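Local coordinates for beta-N-acetylhexosaminidase (Bacteroides fragilis, PDB 4PYS), which probably hydrolyses terminal N-acetylhexosamine residues from the non-reducing ends of glycans, as family 20 glycoside hydrolases do, at residues Y237-F243 / K263-F269; Y181-I187 / A233-Y237; G171-R175 / G188-G192; D225-E231 / N257-A261. All blocks are in the same frame, centred on the assembly; numbering follows the deposited sequence.

Contact 1 of 4, residues Y237-F243 / K263-F269; sequences YPRLGCF and KDSTLIF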
loop_
_atom_site.group_PDB
_atom_site.type_symbol
_atom_site.label_atom_id
_atom_site.label_comp_id
_atom_site.label_asym_id
_atom_site.label_seq_id
_atom_site.Cartn_x
_atom_site.Cartn_y
_atom_site.Cartn_z
ATOM N N TYR A 237 -25.078 4.094 -13.363
ATOM C CA TYR A 237 -25.888 3.018 -13.932
ATOM C C TYR A 237 -26.902 2.458 -12.930
ATOM O O TYR A 237 -26.659 1.420 -12.318
ATOM C CB TYR A 237 -24.969 1.899 -14.437
ATOM C CG TYR A 237 -24.065 2.348 -15.558
ATOM C CD1 TYR A 237 -24.547 2.455 -16.862
ATOM C CD2 TYR A 237 -22.745 2.690 -15.318
ATOM C CE1 TYR A 237 -23.732 2.877 -17.885
ATOM C CE2 TYR A 237 -21.921 3.112 -16.335
ATOM C CZ TYR A 237 -22.421 3.207 -17.619
ATOM O OH TYR A 237 -21.602 3.633 -18.638
ATOM N N PRO A 238 -28.050 3.138 -12.773
ATOM C CA PRO A 238 -29.065 2.770 -11.777
ATOM C C PRO A 238 -29.596 1.347 -11.952
ATOM O O PRO A 238 -30.100 0.763 -10.993
ATOM C CB PRO A 238 -30.193 3.776 -12.038
ATOM C CG PRO A 238 -29.554 4.908 -12.757
ATOM C CD PRO A 238 -28.480 4.285 -13.593
ATOM N N ARG A 239 -29.484 0.804 -13.162
ATOM C CA ARG A 239 -29.942 -0.554 -13.451
ATOM C C ARG A 239 -29.049 -1.627 -12.819
ATOM O O ARG A 239 -29.388 -2.810 -12.818
ATOM C CB ARG A 239 -30.050 -0.769 -14.962
ATOM C CG ARG A 239 -31.186 0.010 -15.610
ATOM C CD ARG A 239 -31.282 -0.276 -17.102
ATOM N NE ARG A 239 -32.504 0.280 -17.676
ATOM C CZ ARG A 239 -33.685 -0.331 -17.651
ATOM N NH1 ARG A 239 -33.804 -1.524 -17.083
ATOM N NH2 ARG A 239 -34.749 0.247 -18.192
ATOM N N LEU A 240 -27.905 -1.204 -12.291
ATOM C CA LEU A 240 -27.034 -2.092 -11.532
ATOM C C LEU A 240 -27.623 -2.364 -10.160
ATOM O O LEU A 240 -27.254 -3.335 -9.492
ATOM C CB LEU A 240 -25.659 -1.463 -11.352
ATOM C CG LEU A 240 -24.814 -1.365 -12.609
ATOM C CD1 LEU A 240 -23.446 -0.824 -12.255
ATOM C CD2 LEU A 240 -24.722 -2.734 -13.256
ATOM N N GLY A 241 -28.510 -1.475 -9.730
ATOM C CA GLY A 241 -29.241 -1.670 -8.497
ATOM C C GLY A 241 -30.410 -2.592 -8.763
ATOM O O GLY A 241 -30.611 -3.041 -9.892
ATOM N N CYS A 242 -31.186 -2.870 -7.723
ATOM C CA CYS A 242 -32.322 -3.779 -7.831
ATOM C C CYS A 242 -33.375 -3.267 -8.812
ATOM O O CYS A 242 -34.122 -4.050 -9.405
ATOM C CB CYS A 242 -32.941 -4.003 -6.451
ATOM S SG CYS A 242 -31.716 -4.374 -5.165
ATOM N N PHE A 243 -33.431 -1.947 -8.975
ATOM C CA PHE A 243 -34.362 -1.322 -9.910
ATOM C C PHE A 243 -33.726 -0.102 -10.573
ATOM O O PHE A 243 -32.803 0.503 -10.025
ATOM C CB PHE A 243 -35.648 -0.903 -9.191
ATOM C CG PHE A 243 -36.100 -1.874 -8.139
ATOM C CD1 PHE A 243 -36.907 -2.953 -8.471
ATOM C CD2 PHE A 243 -35.712 -1.713 -6.818
ATOM C CE1 PHE A 243 -37.318 -3.850 -7.505
ATOM C CE2 PHE A 243 -36.122 -2.605 -5.847
ATOM C CZ PHE A 243 -36.926 -3.677 -6.192
ATOM N N LYS A 263 -29.098 -9.856 -9.858
ATOM C CA LYS A 263 -29.154 -9.666 -11.303
ATOM C C LYS A 263 -27.896 -10.188 -11.980
ATOM O O LYS A 263 -26.793 -9.753 -11.659
ATOM C CB LYS A 263 -29.346 -8.188 -11.643
ATOM C CG LYS A 263 -30.701 -7.636 -11.255
ATOM C CD LYS A 263 -30.692 -6.118 -11.282
ATOM C CE LYS A 263 -32.101 -5.575 -11.212
ATOM N NZ LYS A 263 -32.841 -6.153 -10.058
ATOM N N ASP A 264 -28.066 -11.120 -12.916
ATOM C CA ASP A 264 -26.943 -11.640 -13.690
ATOM C C ASP A 264 -26.269 -10.508 -14.464
ATOM O O ASP A 264 -25.056 -10.520 -14.668
ATOM C CB ASP A 264 -27.403 -12.747 -14.649
ATOM C CG ASP A 264 -27.699 -14.060 -13.938
ATOM O OD1 ASP A 264 -27.280 -14.217 -12.774
ATOM O OD2 ASP A 264 -28.342 -14.942 -14.551
ATOM N N SER A 265 -27.065 -9.527 -14.885
ATOM C CA SER A 265 -26.529 -8.345 -15.554
ATOM C C SER A 265 -25.562 -7.580 -14.651
ATOM O O SER A 265 -24.582 -7.002 -15.125
ATOM C CB SER A 265 -27.661 -7.434 -16.053
ATOM O OG SER A 265 -28.554 -7.075 -15.010
ATOM N N THR A 266 -25.824 -7.591 -13.347
ATOM C CA THR A 266 -24.916 -6.942 -12.405
ATOM C C THR A 266 -23.593 -7.698 -12.316
ATOM O O THR A 266 -22.524 -7.099 -12.404
ATOM C CB THR A 266 -25.536 -6.794 -11.006
ATOM O OG1 THR A 266 -26.655 -5.898 -11.069
ATOM C CG2 THR A 266 -24.515 -6.231 -10.031
ATOM N N LEU A 267 -23.665 -9.015 -12.155
ATOM C CA LEU A 267 -22.452 -9.832 -12.129
ATOM C C LEU A 267 -21.659 -9.681 -13.423
ATOM O O LEU A 267 -20.448 -9.475 -13.396
ATOM C CB LEU A 267 -22.781 -11.305 -11.867
ATOM C CG LEU A 267 -22.664 -11.721 -10.398
ATOM C CD1 LEU A 267 -23.759 -11.073 -9.559
ATOM C CD2 LEU A 267 -22.683 -13.235 -10.241
ATOM N N ILE A 268 -22.358 -9.775 -14.553
ATOM C CA ILE A 268 -21.735 -9.573 -15.856
ATOM C C ILE A 268 -21.089 -8.187 -15.972
ATOM O O ILE A 268 -19.969 -8.059 -16.472
ATOM C CB ILE A 268 -22.750 -9.827 -16.998
ATOM C CG1 ILE A 268 -23.077 -11.322 -17.084
ATOM C CG2 ILE A 268 -22.211 -9.330 -18.328
ATOM C CD1 ILE A 268 -24.412 -11.628 -17.723
ATOM N N PHE A 269 -21.786 -7.160 -15.492
ATOM C CA PHE A 269 -21.241 -5.807 -15.457
ATOM C C PHE A 269 -19.934 -5.776 -14.674
ATOM O O PHE A 269 -18.926 -5.236 -15.137
ATOM C CB PHE A 269 -22.248 -4.853 -14.803
ATOM C CG PHE A 269 -21.808 -3.402 -14.780
ATOM C CD1 PHE A 269 -20.934 -2.935 -13.807
ATOM C CD2 PHE A 269 -22.307 -2.498 -15.713
ATOM C CE1 PHE A 269 -20.540 -1.603 -13.780
ATOM C CE2 PHE A 269 -21.923 -1.161 -15.687
ATOM C CZ PHE A 269 -21.038 -0.714 -14.727
#

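Contact 2 of 4, residues Y181-I187 / A233-Y237; sequences YPFLTRI and ALNAY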
loop_
_atom_site.group_PDB
_atom_site.type_symbol
_atom_site.label_atom_id
_atom_site.label_comp_id
_atom_site.label_asym_id
_atom_site.label_seq_id
_atom_site.Cartn_x
_atom_site.Cartn_y
_atom_site.Cartn_z
ATOM N N TYR A 181 -17.808 1.321 -19.731
ATOM C CA TYR A 181 -18.863 2.004 -19.000
ATOM C C TYR A 181 -18.402 3.407 -18.614
ATOM O O TYR A 181 -18.003 3.648 -17.466
ATOM C CB TYR A 181 -19.270 1.204 -17.759
ATOM C CG TYR A 181 -19.731 -0.214 -18.042
ATOM C CD1 TYR A 181 -20.889 -0.460 -18.768
ATOM C CD2 TYR A 181 -19.013 -1.305 -17.560
ATOM C CE1 TYR A 181 -21.320 -1.756 -19.016
ATOM C CE2 TYR A 181 -19.432 -2.602 -17.800
ATOM C CZ TYR A 181 -20.583 -2.822 -18.534
ATOM O OH TYR A 181 -20.999 -4.112 -18.774
ATOM N N PRO A 182 -18.442 4.334 -19.586
ATOM C CA PRO A 182 -17.924 5.700 -19.438
ATOM C C PRO A 182 -18.564 6.476 -18.294
ATOM O O PRO A 182 -17.887 7.316 -17.704
ATOM C CB PRO A 182 -18.274 6.354 -20.778
ATOM C CG PRO A 182 -18.367 5.223 -21.741
ATOM C CD PRO A 182 -18.952 4.088 -20.948
ATOM N N PHE A 183 -19.821 6.197 -17.973
ATOM C CA PHE A 183 -20.520 6.953 -16.940
ATOM C C PHE A 183 -19.949 6.726 -15.539
ATOM O O PHE A 183 -20.172 7.541 -14.646
ATOM C CB PHE A 183 -22.014 6.638 -16.938
ATOM C CG PHE A 183 -22.752 7.164 -18.153
ATOM C CD1 PHE A 183 -22.185 8.141 -18.961
ATOM C CD2 PHE A 183 -24.004 6.676 -18.476
ATOM C CE1 PHE A 183 -22.857 8.629 -20.079
ATOM C CE2 PHE A 183 -24.692 7.158 -19.597
ATOM C CZ PHE A 183 -24.113 8.134 -20.396
ATOM N N LEU A 184 -19.237 5.619 -15.339
ATOM C CA LEU A 184 -18.682 5.333 -14.014
ATOM C C LEU A 184 -17.800 6.491 -13.556
ATOM O O LEU A 184 -17.848 6.878 -12.397
ATOM C CB LEU A 184 -17.920 4.003 -13.979
ATOM C CG LEU A 184 -18.754 2.718 -13.986
ATOM C CD1 LEU A 184 -17.849 1.505 -14.098
ATOM C CD2 LEU A 184 -19.634 2.626 -12.752
ATOM N N THR A 185 -17.020 7.060 -14.474
ATOM C CA THR A 185 -16.193 8.223 -14.139
ATOM C C THR A 185 -16.862 9.541 -14.512
ATOM O O THR A 185 -16.822 10.494 -13.738
ATOM C CB THR A 185 -14.801 8.167 -14.787
ATOM O OG1 THR A 185 -14.919 7.759 -16.159
ATOM C CG2 THR A 185 -13.899 7.193 -14.033
ATOM N N ARG A 186 -17.484 9.598 -15.689
ATOM C CA ARG A 186 -18.071 10.848 -16.153
ATOM C C ARG A 186 -19.154 11.362 -15.208
ATOM O O ARG A 186 -19.348 12.571 -15.068
ATOM C CB ARG A 186 -18.611 10.702 -17.584
ATOM C CG ARG A 186 -17.508 10.639 -18.629
ATOM C CD ARG A 186 -17.994 10.070 -19.958
ATOM N NE ARG A 186 -19.049 10.873 -20.561
ATOM C CZ ARG A 186 -19.384 10.808 -21.845
ATOM N NH1 ARG A 186 -20.354 11.574 -22.318
ATOM N NH2 ARG A 186 -18.741 9.983 -22.661
ATOM N N ILE A 187 -19.854 10.442 -14.558
ATOM C CA ILE A 187 -20.843 10.809 -13.556
ATOM C C ILE A 187 -20.299 10.512 -12.163
ATOM O O ILE A 187 -20.327 11.364 -11.271
ATOM C CB ILE A 187 -22.148 10.026 -13.757
ATOM C CG1 ILE A 187 -22.776 10.388 -15.106
ATOM C CG2 ILE A 187 -23.123 10.286 -12.607
ATOM C CD1 ILE A 187 -24.193 9.909 -15.251
ATOM N N ALA A 233 -21.368 4.538 -8.465
ATOM C CA ALA A 233 -21.566 3.660 -9.615
ATOM C C ALA A 233 -23.040 3.564 -9.968
ATOM O O ALA A 233 -23.404 3.486 -11.145
ATOM C CB ALA A 233 -21.003 2.277 -9.331
ATOM N N LEU A 234 -23.892 3.562 -8.945
ATOM C CA LEU A 234 -25.334 3.473 -9.157
ATOM C C LEU A 234 -25.896 4.753 -9.763
ATOM O O LEU A 234 -26.915 4.725 -10.455
ATOM C CB LEU A 234 -26.059 3.128 -7.856
ATOM C CG LEU A 234 -25.891 1.680 -7.393
ATOM C CD1 LEU A 234 -26.588 1.440 -6.070
ATOM C CD2 LEU A 234 -26.424 0.725 -8.449
ATOM N N ASN A 235 -25.230 5.872 -9.497
ATOM C CA ASN A 235 -25.583 7.138 -10.138
ATOM C C ASN A 235 -25.295 7.070 -11.626
ATOM O O ASN A 235 -26.027 7.622 -12.447
ATOM C CB ASN A 235 -24.792 8.288 -9.520
ATOM C CG ASN A 235 -25.614 9.094 -8.560
ATOM O OD1 ASN A 235 -26.122 10.163 -8.903
ATOM N ND2 ASN A 235 -25.771 8.581 -7.349
ATOM N N ALA A 236 -24.208 6.387 -11.959
ATOM C CA ALA A 236 -23.826 6.176 -13.340
ATOM C C ALA A 236 -24.801 5.217 -14.024
ATOM O O ALA A 236 -25.295 5.500 -15.116
ATOM C CB ALA A 236 -22.407 5.637 -13.403
ATOM N N TYR A 237 -25.078 4.094 -13.363
ATOM C CA TYR A 237 -25.888 3.018 -13.932
ATOM C C TYR A 237 -26.902 2.458 -12.930
ATOM O O TYR A 237 -26.659 1.420 -12.318
ATOM C CB TYR A 237 -24.969 1.899 -14.437
ATOM C CG TYR A 237 -24.065 2.348 -15.558
ATOM C CD1 TYR A 237 -24.547 2.455 -16.862
ATOM C CD2 TYR A 237 -22.745 2.690 -15.318
ATOM C CE1 TYR A 237 -23.732 2.877 -17.885
ATOM C CE2 TYR A 237 -21.921 3.112 -16.335
ATOM C CZ TYR A 237 -22.421 3.207 -17.619
ATOM O OH TYR A 237 -21.602 3.633 -18.638
#

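Contact 3 of 4, residues G171-R175 / G188-G192; sequences GLGWR and GAFVG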
loop_
_atom_site.group_PDB
_atom_site.type_symbol
_atom_site.label_atom_id
_atom_site.label_comp_id
_atom_site.label_asym_id
_atom_site.label_seq_id
_atom_site.Cartn_x
_atom_site.Cartn_y
_atom_site.Cartn_z
ATOM N N GLY A 171 -18.616 5.215 -2.275
ATOM C CA GLY A 171 -19.925 5.808 -2.507
ATOM C C GLY A 171 -19.772 7.249 -2.978
ATOM O O GLY A 171 -20.547 7.735 -3.796
ATOM N N LEU A 172 -18.734 7.913 -2.475
ATOM C CA LEU A 172 -18.490 9.322 -2.767
ATOM C C LEU A 172 -17.656 9.555 -4.013
ATOM O O LEU A 172 -17.332 10.700 -4.327
ATOM C CB LEU A 172 -17.766 9.979 -1.593
ATOM C CG LEU A 172 -18.627 10.612 -0.509
ATOM C CD1 LEU A 172 -17.770 10.969 0.696
ATOM C CD2 LEU A 172 -19.335 11.835 -1.060
ATOM N N GLY A 173 -17.269 8.487 -4.708
ATOM C CA GLY A 173 -16.442 8.655 -5.887
ATOM C C GLY A 173 -15.971 7.362 -6.516
ATOM O O GLY A 173 -15.350 6.525 -5.858
ATOM N N TRP A 174 -16.278 7.200 -7.797
ATOM C CA TRP A 174 -15.687 6.132 -8.588
ATOM C C TRP A 174 -14.616 6.798 -9.434
ATOM O O TRP A 174 -14.935 7.616 -10.290
ATOM C CB TRP A 174 -16.738 5.504 -9.506
ATOM C CG TRP A 174 -16.179 4.389 -10.305
ATOM C CD1 TRP A 174 -15.334 4.482 -11.376
ATOM C CD2 TRP A 174 -16.403 2.994 -10.089
ATOM N NE1 TRP A 174 -15.020 3.226 -11.837
ATOM C CE2 TRP A 174 -15.661 2.294 -11.063
ATOM C CE3 TRP A 174 -17.149 2.268 -9.159
ATOM C CZ2 TRP A 174 -15.661 0.892 -11.143
ATOM C CZ3 TRP A 174 -17.149 0.881 -9.236
ATOM C CH2 TRP A 174 -16.411 0.209 -10.222
ATOM N N ARG A 175 -13.351 6.463 -9.206
ATOM C CA ARG A 175 -12.285 7.218 -9.860
ATOM C C ARG A 175 -11.448 6.441 -10.861
ATOM O O ARG A 175 -10.449 6.968 -11.359
ATOM C CB ARG A 175 -11.382 7.879 -8.804
ATOM C CG ARG A 175 -12.197 8.663 -7.796
ATOM C CD ARG A 175 -11.512 9.917 -7.283
ATOM N NE ARG A 175 -12.226 10.373 -6.096
ATOM C CZ ARG A 175 -13.175 11.295 -6.104
ATOM N NH1 ARG A 175 -13.501 11.910 -7.237
ATOM N NH2 ARG A 175 -13.787 11.620 -4.973
ATOM N N GLY A 188 -19.780 9.300 -11.987
ATOM C CA GLY A 188 -19.438 8.811 -10.664
ATOM C C GLY A 188 -18.248 9.463 -9.988
ATOM O O GLY A 188 -18.093 9.343 -8.776
ATOM N N ALA A 189 -17.405 10.156 -10.747
ATOM C CA ALA A 189 -16.244 10.826 -10.146
ATOM C C ALA A 189 -16.530 12.279 -9.766
ATOM O O ALA A 189 -15.624 13.010 -9.347
ATOM C CB ALA A 189 -15.048 10.755 -11.075
ATOM N N PHE A 190 -17.787 12.688 -9.909
ATOM C CA PHE A 190 -18.172 14.088 -9.712
ATOM C C PHE A 190 -19.395 14.217 -8.804
ATOM O O PHE A 190 -20.002 15.277 -8.709
ATOM C CB PHE A 190 -18.403 14.770 -11.075
ATOM C CG PHE A 190 -17.180 14.776 -11.947
ATOM C CD1 PHE A 190 -16.237 15.791 -11.829
ATOM C CD2 PHE A 190 -16.943 13.737 -12.845
ATOM C CE1 PHE A 190 -15.083 15.786 -12.601
ATOM C CE2 PHE A 190 -15.791 13.721 -13.629
ATOM C CZ PHE A 190 -14.857 14.749 -13.507
ATOM N N VAL A 191 -19.739 13.130 -8.121
ATOM C CA VAL A 191 -20.883 13.139 -7.221
ATOM C C VAL A 191 -20.564 13.860 -5.909
ATOM O O VAL A 191 -21.445 14.451 -5.292
ATOM C CB VAL A 191 -21.424 11.711 -6.957
ATOM C CG1 VAL A 191 -21.985 11.116 -8.245
ATOM C CG2 VAL A 191 -20.346 10.806 -6.376
ATOM N N GLY A 192 -19.299 13.817 -5.500
ATOM C CA GLY A 192 -18.854 14.521 -4.306
ATOM C C GLY A 192 -18.802 16.025 -4.501
ATOM O O GLY A 192 -18.305 16.514 -5.519
HETATM O O HOH W 1 -17.053 12.323 -6.512
#

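Contact 4 of 4, residues D225-E231 / N257-A261; sequences DMPGHAE and NIFCA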
loop_
_atom_site.group_PDB
_atom_site.type_symbol
_atom_site.label_atom_id
_atom_site.label_comp_id
_atom_site.label_asym_id
_atom_site.label_seq_id
_atom_site.Cartn_x
_atom_site.Cartn_y
_atom_site.Cartn_z
ATOM N N ASP A 225 -14.509 -1.764 -5.032
ATOM C CA ASP A 225 -15.434 -2.182 -3.985
ATOM C C ASP A 225 -16.752 -2.716 -4.509
ATOM O O ASP A 225 -17.419 -2.085 -5.327
ATOM C CB ASP A 225 -15.687 -1.041 -3.005
ATOM C CG ASP A 225 -14.746 -1.088 -1.853
ATOM O OD1 ASP A 225 -13.884 -1.981 -1.902
ATOM O OD2 ASP A 225 -14.853 -0.267 -0.920
HETATM N N MSE A 226 -17.116 -3.890 -4.015
HETATM C CA MSE A 226 -18.374 -4.517 -4.362
HETATM C C MSE A 226 -18.688 -5.479 -3.218
HETATM O O MSE A 226 -17.768 -6.033 -2.606
HETATM C CB MSE A 226 -18.250 -5.245 -5.703
HETATM C CG MSE A 226 -17.060 -6.188 -5.787
HETATM SE SE MSE A 226 -16.838 -6.934 -7.578
HETATM C CE MSE A 226 -16.136 -5.338 -8.463
ATOM N N PRO A 227 -19.981 -5.663 -2.902
ATOM C CA PRO A 227 -21.133 -5.050 -3.577
ATOM C C PRO A 227 -21.483 -3.683 -3.000
ATOM O O PRO A 227 -22.289 -2.962 -3.592
ATOM C CB PRO A 227 -22.260 -6.038 -3.280
ATOM C CG PRO A 227 -21.917 -6.570 -1.921
ATOM C CD PRO A 227 -20.403 -6.602 -1.845
ATOM N N GLY A 228 -20.881 -3.332 -1.866
ATOM C CA GLY A 228 -21.161 -2.064 -1.211
ATOM C C GLY A 228 -20.301 -0.947 -1.769
ATOM O O GLY A 228 -19.551 -1.164 -2.722
ATOM N N HIS A 229 -20.410 0.244 -1.180
ATOM C CA HIS A 229 -19.705 1.428 -1.678
ATOM C C HIS A 229 -19.976 1.660 -3.166
ATOM O O HIS A 229 -19.069 1.966 -3.938
ATOM C CB HIS A 229 -18.205 1.307 -1.410
ATOM C CG HIS A 229 -17.876 1.082 0.031
ATOM N ND1 HIS A 229 -17.557 2.112 0.890
ATOM C CD2 HIS A 229 -17.843 -0.051 0.771
ATOM C CE1 HIS A 229 -17.333 1.621 2.097
ATOM N NE2 HIS A 229 -17.499 0.312 2.051
ATOM N N ALA A 230 -21.238 1.511 -3.554
ATOM C CA ALA A 230 -21.612 1.503 -4.964
ATOM C C ALA A 230 -22.397 2.741 -5.391
ATOM O O ALA A 230 -22.699 2.896 -6.573
ATOM C CB ALA A 230 -22.409 0.250 -5.278
ATOM N N GLU A 231 -22.732 3.602 -4.433
ATOM C CA GLU A 231 -23.595 4.758 -4.690
ATOM C C GLU A 231 -23.210 5.571 -5.936
ATOM O O GLU A 231 -24.069 5.917 -6.750
ATOM C CB GLU A 231 -23.673 5.671 -3.457
ATOM C CG GLU A 231 -24.454 5.090 -2.271
ATOM C CD GLU A 231 -23.568 4.387 -1.249
ATOM O OE1 GLU A 231 -22.425 4.021 -1.590
ATOM O OE2 GLU A 231 -24.018 4.206 -0.098
ATOM N N ASN A 257 -27.950 1.364 -0.591
ATOM C CA ASN A 257 -27.917 1.107 -2.026
ATOM C C ASN A 257 -26.607 0.482 -2.474
ATOM O O ASN A 257 -25.569 1.142 -2.502
ATOM C CB ASN A 257 -28.189 2.389 -2.814
ATOM C CG ASN A 257 -29.643 2.796 -2.767
ATOM O OD1 ASN A 257 -29.978 3.894 -2.325
ATOM N ND2 ASN A 257 -30.520 1.908 -3.221
ATOM N N ILE A 258 -26.668 -0.796 -2.827
ATOM C CA ILE A 258 -25.491 -1.546 -3.240
ATOM C C ILE A 258 -25.769 -2.260 -4.561
ATOM O O ILE A 258 -26.906 -2.266 -5.042
ATOM C CB ILE A 258 -25.085 -2.574 -2.161
ATOM C CG1 ILE A 258 -26.139 -3.676 -2.032
ATOM C CG2 ILE A 258 -24.869 -1.884 -0.811
ATOM C CD1 ILE A 258 -25.984 -4.515 -0.779
ATOM N N PHE A 259 -24.732 -2.842 -5.157
ATOM C CA PHE A 259 -24.913 -3.632 -6.372
ATOM C C PHE A 259 -25.840 -4.808 -6.078
ATOM O O PHE A 259 -25.702 -5.472 -5.052
ATOM C CB PHE A 259 -23.571 -4.153 -6.895
ATOM C CG PHE A 259 -22.619 -3.072 -7.330
ATOM C CD1 PHE A 259 -22.974 -2.177 -8.335
ATOM C CD2 PHE A 259 -21.358 -2.971 -6.753
ATOM C CE1 PHE A 259 -22.093 -1.184 -8.742
ATOM C CE2 PHE A 259 -20.467 -1.986 -7.152
ATOM C CZ PHE A 259 -20.834 -1.088 -8.150
ATOM N N CYS A 260 -26.789 -5.056 -6.972
ATOM C CA CYS A 260 -27.722 -6.159 -6.792
ATOM C C CYS A 260 -27.084 -7.493 -7.189
ATOM O O CYS A 260 -26.841 -7.742 -8.368
ATOM C CB CYS A 260 -28.980 -5.908 -7.622
ATOM S SG CYS A 260 -30.215 -7.208 -7.510
ATOM N N ALA A 261 -26.818 -8.355 -6.211
ATOM C CA ALA A 261 -26.244 -9.670 -6.498
ATOM C C ALA A 261 -27.244 -10.573 -7.223
ATOM O O ALA A 261 -26.866 -11.583 -7.816
ATOM C CB ALA A 261 -25.766 -10.332 -5.217
#

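Contact 1 of 4, residues Y237-F243 / K263-F269
Two hydrogen bonds tie Y237-F243 to K263-F269, and both end on main-chain carbonyls of the first segment. K263 NZ donates to C242 O at 2.5 Å, and its charge is also met by a salt bridge to D303. T266 OG1 donates to L240 O at 3.1 Å; that oxygen is taken twice, since it also pairs with the backbone of C260. Within the 3-10 turn the bond L240 N to Y237 O is 2.9 Å and G241 N to P238 O is 3.0 Å. K263, at the N-cap position of helix 264-280, accepts L267 N through its own O at 3.3 Å. The apolar half rests on F269: L240 CD1 lies 3.4 Å from the centroid of the F269 ring, 15° off its normal, a CH-pi contact, while the Y237 ring meets F269 obliquely. The CB of C242 points away; the two bonds thus connect its loop with the helix's first turn, at the four-cysteine zinc site of C242, C260, C301 and C304.

Contact 2 of 4, residues Y181-I187 / A233-Y237
Y237 has the most surface buried here, followed by A236 and L184. Y237, the first non-helical residue after helix 231-236, swings its ring across the start of helix 183-186. Its OH accepts a hydrogen bond from F183 N (3.2 Å, 156° at the hydrogen). The Y181 ring turns its edge to the face of the Y237 ring, a T-shaped pair with centroids 5.6 Å apart and planes at 72°; the F183 ring is nearer to parallel (28°) but slid so far that overlap is slight. A236 supplies the close backbone approach: its CA is 4.9 Å from the CA of F183, and its CB reaches F183 O at 3.2 Å and F183 CB at 3.7 Å. L184 fills the space beneath, with CD2 at 3.7 Å from A233 CB and CG at 4.0 Å from Y237 CE2. The result is an aromatic cluster of Y181, F183 and Y237 joining two short helices in the segments that follow neighbouring parallel strands, 163-170 and 219-223, of the family's TIM barrel.

Contact 3 of 4, residues G171-R175 / G188-G192
G171 opens the short turn between strands 163-170 and 173-174, and its O lies 4.0 Å from V191 CG2, a light packing contact. L172 points its CA-to-CB bond away from G188-G192 but offers its carbonyl: a water bridges the segments by donating to L172 O at 2.7 Å and accepting from G192 N at 2.9 Å, while V191 CG2 sits 3.6 Å from L172 O. At G173 the main chains close in, with the CA atoms of G173 and A189 4.8 Å apart; G173 CA approaches G188 O at 3.4 Å, with 154° at the hydrogen, a CA-H...O contact. G188 O also accepts the direct backbone hydrogen bond from W174 N, 3.0 Å and 167°, close to linear. W174 O lies 3.2 Å from A189 CB, whereas its indole leads away to L184 and A233, with NE1 donating to I176 O. R175 sends its guanidinium back along the loop. NH1 makes a weak bond to A189 O (3.2 Å, 120°) and also hydrogen-bonds G199 O and Q197 O; NE and NH2 make weak bonds to S139 O and G140 O. The polar part of the interface is thus carried by backbone groups, one water and R175, with V191 and A189 packing beside them, and peptide oxygens of the loop accept from both a backbone amide and a buried guanidinium.

Contact 4 of 4, residues D225-E231 / N257-A261
D225-E231 and N257-A261 hold no strand, E231 only opening helix 231-236, yet CA atoms are 4.9 Å apart at P227 and F259 and 4.8 Å at G228 and I258. One backbone hydrogen bond joins them, F259 N to P227 O at 2.9 Å and 161°. The peptide before P227 is cis, H229 has positive phi (53°), and D225 CA lies only 7.3 Å from A230 CA, evidence of a turn. F259 has the largest buried area: A230 CB stands 3.5 Å from its ring centroid, 11° off the normal, a CH-pi contact, while D225 O lies at the ring edge, 3.6 Å from F259 CE2. Selenomethionine M226 CB lies 4.0 Å from F259 CD2, and I258 CG2 3.7 Å from G228 CA. H229 and C260 point their CA-to-CB bonds away: H229 hydrogen-bonds E170 and D291, C260 binds zinc with C242, C301 and C304. The chemistry implies an apolar core round F259 with one backbone hydrogen bond, and a polar edge where E231 CD lies 4.0 Å from N257 O.

How the contacts relate
Contact 3 has no exposed touching residue and contact 4 only N257; contact 1 has R239 and F243, contact 2 F183. Burial does not dictate one chemistry: contact 3 relies on peptide groups, a water and an arginine, contact 4 on an aromatic ring and one backbone bond. Contacts 1 and 2 share Y237, and F269 CD2 of contact 1 lies 3.3 Å from Y181 CZ of contact 2, so the aromatic packing is continuous. Contacts 1 and 4 divide two zinc cysteines, C242 and C260, between them. A233 of contact 2 touches both W174 of contact 3 and F259 of contact 4, so helix 231-236 touches both, while contacts 3 and 4 also meet directly at G171 and E231.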